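Local coordinates for protein polysaccharide Lyase Family 6 (Bacteroides cellulosilyticus, PDB 6QPS) that probably cleaves mannuronic acid-rich alginate by beta-elimination, as a calcium-binding polysaccharide lyase of family 6, at residues 370-381 and 396-407. Sequence-based numbering, arbitrary orientation.
Sequences NVRFAHNLFAGQ and GFLFLDNEWAFS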
# COMPACT_ATOMS: atom_id res chain seq x y z
N ASN A 370 -10.59 -9.63 -23.03
CA ASN A 370 -10.69 -10.77 -22.11
C ASN A 370 -10.73 -10.33 -20.65
O ASN A 370 -10.02 -10.85 -19.77
CB ASN A 370 -9.57 -11.77 -22.38
CG ASN A 370 -9.78 -12.47 -23.66
OD1 ASN A 370 -10.86 -13.05 -23.86
ND2 ASN A 370 -8.82 -12.39 -24.57
N VAL A 371 -11.60 -9.36 -20.38
CA VAL A 371 -11.96 -8.99 -19.01
C VAL A 371 -13.29 -9.66 -18.69
O VAL A 371 -14.27 -9.49 -19.43
CB VAL A 371 -12.08 -7.47 -18.86
CG1 VAL A 371 -12.43 -7.09 -17.42
CG2 VAL A 371 -10.80 -6.80 -19.28
N ARG A 372 -13.34 -10.43 -17.62
CA ARG A 372 -14.58 -11.04 -17.18
C ARG A 372 -15.10 -10.26 -15.99
O ARG A 372 -14.36 -10.03 -15.04
CB ARG A 372 -14.40 -12.52 -16.82
CG ARG A 372 -15.76 -13.24 -16.64
CD ARG A 372 -15.62 -14.71 -16.23
NE ARG A 372 -15.13 -14.80 -14.86
CZ ARG A 372 -15.71 -15.48 -13.86
NH1 ARG A 372 -16.80 -16.21 -14.06
NH2 ARG A 372 -15.15 -15.42 -12.67
N PHE A 373 -16.35 -9.81 -16.07
CA PHE A 373 -17.02 -9.11 -14.97
C PHE A 373 -18.23 -9.97 -14.59
O PHE A 373 -19.27 -9.91 -15.26
CB PHE A 373 -17.40 -7.68 -15.42
CG PHE A 373 -17.89 -6.79 -14.30
CD1 PHE A 373 -19.26 -6.64 -14.06
CD2 PHE A 373 -17.00 -6.10 -13.51
CE1 PHE A 373 -19.72 -5.81 -13.01
CE2 PHE A 373 -17.45 -5.28 -12.47
CZ PHE A 373 -18.82 -5.14 -12.23
N ALA A 374 -18.09 -10.78 -13.54
CA ALA A 374 -19.06 -11.82 -13.22
C ALA A 374 -19.40 -11.82 -11.74
O ALA A 374 -18.52 -11.71 -10.88
CB ALA A 374 -18.53 -13.20 -13.63
N HIS A 375 -20.68 -12.00 -11.43
CA HIS A 375 -21.16 -12.23 -10.06
C HIS A 375 -20.87 -11.07 -9.13
O HIS A 375 -20.70 -11.25 -7.93
CB HIS A 375 -20.61 -13.53 -9.46
CG HIS A 375 -21.01 -14.74 -10.22
ND1 HIS A 375 -22.32 -15.18 -10.26
CD2 HIS A 375 -20.29 -15.60 -10.98
CE1 HIS A 375 -22.38 -16.26 -11.01
NE2 HIS A 375 -21.17 -16.53 -11.47
N ASN A 376 -20.83 -9.86 -9.68
CA ASN A 376 -20.64 -8.66 -8.89
C ASN A 376 -21.99 -8.03 -8.55
O ASN A 376 -22.94 -8.08 -9.34
CB ASN A 376 -19.78 -7.63 -9.62
CG ASN A 376 -18.41 -8.18 -9.99
OD1 ASN A 376 -17.54 -8.32 -9.15
ND2 ASN A 376 -18.25 -8.54 -11.24
N LEU A 377 -22.06 -7.40 -7.39
CA LEU A 377 -23.21 -6.59 -6.99
C LEU A 377 -22.89 -5.12 -7.29
O LEU A 377 -21.89 -4.59 -6.80
CB LEU A 377 -23.52 -6.78 -5.50
CG LEU A 377 -24.64 -5.88 -4.97
CD1 LEU A 377 -25.98 -6.14 -5.65
CD2 LEU A 377 -24.76 -6.05 -3.46
N PHE A 378 -23.73 -4.49 -8.11
CA PHE A 378 -23.65 -3.07 -8.43
C PHE A 378 -24.93 -2.47 -7.86
O PHE A 378 -26.03 -2.81 -8.32
CB PHE A 378 -23.57 -2.90 -9.95
CG PHE A 378 -23.34 -1.48 -10.46
CD1 PHE A 378 -22.38 -0.63 -9.92
CD2 PHE A 378 -24.07 -1.04 -11.54
CE1 PHE A 378 -22.19 0.65 -10.45
CE2 PHE A 378 -23.87 0.21 -12.07
CZ PHE A 378 -22.95 1.07 -11.50
N ALA A 379 -24.81 -1.65 -6.82
CA ALA A 379 -25.99 -1.22 -6.07
C ALA A 379 -25.83 0.20 -5.57
O ALA A 379 -24.71 0.73 -5.48
CB ALA A 379 -26.24 -2.16 -4.88
N GLY A 380 -26.94 0.79 -5.19
CA GLY A 380 -26.92 2.13 -4.65
C GLY A 380 -28.26 2.81 -4.87
O GLY A 380 -29.31 2.17 -4.89
N GLN A 381 -28.20 4.14 -5.00
CA GLN A 381 -29.39 4.96 -5.22
C GLN A 381 -29.53 5.20 -6.72
O GLN A 381 -30.42 4.65 -7.37
CB GLN A 381 -29.27 6.26 -4.43
CG GLN A 381 -29.41 6.04 -2.93
CD GLN A 381 -28.19 5.37 -2.32
OE1 GLN A 381 -27.06 5.87 -2.44
NE2 GLN A 381 -28.41 4.22 -1.67
N GLY A 396 -14.59 -6.76 -25.63
CA GLY A 396 -13.53 -7.26 -24.77
C GLY A 396 -13.98 -7.68 -23.39
O GLY A 396 -13.15 -8.17 -22.61
N PHE A 397 -15.27 -7.55 -23.07
CA PHE A 397 -15.82 -7.88 -21.77
C PHE A 397 -16.82 -9.03 -21.88
O PHE A 397 -17.59 -9.11 -22.84
CB PHE A 397 -16.56 -6.66 -21.16
CG PHE A 397 -15.67 -5.64 -20.52
CD1 PHE A 397 -14.96 -4.73 -21.29
CD2 PHE A 397 -15.55 -5.57 -19.15
CE1 PHE A 397 -14.13 -3.80 -20.69
CE2 PHE A 397 -14.71 -4.64 -18.56
CZ PHE A 397 -14.00 -3.77 -19.31
N LEU A 398 -16.83 -9.89 -20.90
CA LEU A 398 -17.91 -10.85 -20.68
C LEU A 398 -18.59 -10.42 -19.39
O LEU A 398 -17.97 -10.47 -18.32
CB LEU A 398 -17.35 -12.27 -20.57
CG LEU A 398 -18.32 -13.36 -20.08
CD1 LEU A 398 -19.52 -13.48 -21.02
CD2 LEU A 398 -17.61 -14.71 -19.95
N PHE A 399 -19.83 -9.94 -19.49
CA PHE A 399 -20.64 -9.57 -18.33
C PHE A 399 -21.56 -10.75 -18.04
O PHE A 399 -22.39 -11.10 -18.88
CB PHE A 399 -21.49 -8.33 -18.60
CG PHE A 399 -20.71 -7.09 -18.93
CD1 PHE A 399 -20.23 -6.25 -17.94
CD2 PHE A 399 -20.49 -6.75 -20.24
CE1 PHE A 399 -19.52 -5.10 -18.26
CE2 PHE A 399 -19.81 -5.58 -20.57
CZ PHE A 399 -19.31 -4.78 -19.57
N LEU A 400 -21.42 -11.34 -16.85
CA LEU A 400 -22.13 -12.58 -16.54
C LEU A 400 -22.67 -12.59 -15.11
O LEU A 400 -21.91 -12.50 -14.15
CB LEU A 400 -21.19 -13.76 -16.75
CG LEU A 400 -21.80 -15.12 -16.55
CD1 LEU A 400 -22.94 -15.37 -17.52
CD2 LEU A 400 -20.73 -16.17 -16.71
N ASP A 401 -23.99 -12.72 -14.99
CA ASP A 401 -24.64 -12.98 -13.70
C ASP A 401 -24.26 -11.97 -12.62
O ASP A 401 -24.06 -12.32 -11.46
CB ASP A 401 -24.37 -14.42 -13.26
CG ASP A 401 -25.01 -15.45 -14.17
OD1 ASP A 401 -26.10 -15.16 -14.74
OD2 ASP A 401 -24.45 -16.57 -14.30
N ASN A 402 -24.25 -10.69 -12.99
CA ASN A 402 -24.15 -9.62 -12.01
C ASN A 402 -25.54 -9.20 -11.54
O ASN A 402 -26.56 -9.51 -12.16
CB ASN A 402 -23.42 -8.43 -12.64
CG ASN A 402 -22.06 -8.82 -13.21
OD1 ASN A 402 -21.10 -9.01 -12.47
ND2 ASN A 402 -21.99 -8.95 -14.54
N GLU A 403 -25.58 -8.51 -10.40
CA GLU A 403 -26.83 -8.02 -9.81
C GLU A 403 -26.84 -6.50 -9.82
O GLU A 403 -25.81 -5.86 -9.59
CB GLU A 403 -27.00 -8.57 -8.40
CG GLU A 403 -27.41 -10.03 -8.40
CD GLU A 403 -27.60 -10.62 -7.01
OE1 GLU A 403 -27.23 -9.95 -6.03
OE2 GLU A 403 -28.11 -11.75 -6.92
N TRP A 404 -28.03 -5.94 -10.07
CA TRP A 404 -28.23 -4.51 -10.26
C TRP A 404 -29.32 -4.07 -9.29
O TRP A 404 -30.48 -4.48 -9.42
CB TRP A 404 -28.68 -4.29 -11.71
CG TRP A 404 -29.02 -2.88 -12.11
CD1 TRP A 404 -30.17 -2.18 -11.83
CD2 TRP A 404 -28.23 -2.01 -12.94
NE1 TRP A 404 -30.12 -0.94 -12.40
CE2 TRP A 404 -28.94 -0.82 -13.10
CE3 TRP A 404 -26.98 -2.15 -13.57
CZ2 TRP A 404 -28.45 0.25 -13.85
CZ3 TRP A 404 -26.50 -1.09 -14.31
CH2 TRP A 404 -27.24 0.10 -14.45
N ALA A 405 -28.95 -3.26 -8.30
CA ALA A 405 -29.89 -2.88 -7.24
C ALA A 405 -29.88 -1.37 -6.97
O ALA A 405 -29.10 -0.86 -6.17
CB ALA A 405 -29.64 -3.69 -5.96
N PHE A 406 -30.77 -0.64 -7.66
CA PHE A 406 -30.86 0.81 -7.57
C PHE A 406 -32.32 1.22 -7.38
O PHE A 406 -33.25 0.43 -7.58
CB PHE A 406 -30.24 1.47 -8.81
CG PHE A 406 -28.74 1.25 -8.92
CD1 PHE A 406 -28.22 0.18 -9.65
CD2 PHE A 406 -27.87 2.08 -8.26
CE1 PHE A 406 -26.85 -0.01 -9.72
CE2 PHE A 406 -26.51 1.90 -8.33
CZ PHE A 406 -25.99 0.87 -9.05
N SER A 407 -32.52 2.48 -6.97
CA SER A 407 -33.83 2.93 -6.51
C SER A 407 -34.84 2.96 -7.63
O SER A 407 -36.00 2.55 -7.44
CB SER A 407 -33.71 4.32 -5.89
OG SER A 407 -32.84 4.33 -4.78
O HOH W 1 -21.97 -17.88 -14.00
O HOH W 2 -24.17 -14.19 -8.67
O HOH W 3 -31.83 1.91 -3.82
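G396 O takes the first rung of the parallel pairing, from V371 N, and F397 then lays its ring against V371: CB of V371 stands over one face, 4.1 Å from the ring centroid, and V371 CG1 reaches F397 CE2. Next, L398 bonds twice to the same neighbouring strand, its N to V371 O and its O to F373 N. F399 meets F373 inside the coil, where L359 touches F399 and L357 touches F373. At the bend, D401 OD2 and H375 NE2 share a water. N402 then turns inward, CG beside its own backbone N (chi1 -54°), with its amide only 9° from the plane of N376's. Its OD1 accepts from N376 N (2.9 Å) and N376 ND2 (3.1 Å), while ND2 reaches F373 O at 3.0 Å from above the carbonyl plane, opposite L400 N. Since N376 also bonds I347 and N350, and N402 bonds G423, the asparagines form a ladder through successive turns of the parallel beta-helix. A leucine in place of N402 would probably leave N376 N without this acceptor and the bend less firmly fixed. Past E403, W404 offers its face to the edge of F378, and F406 drives its edge into F378's face (centroids 4.8 Å apart). Hydrogen bonds of the two buried asparagine amides thus hold the bend, and aromatic packing fills the interior beyond it.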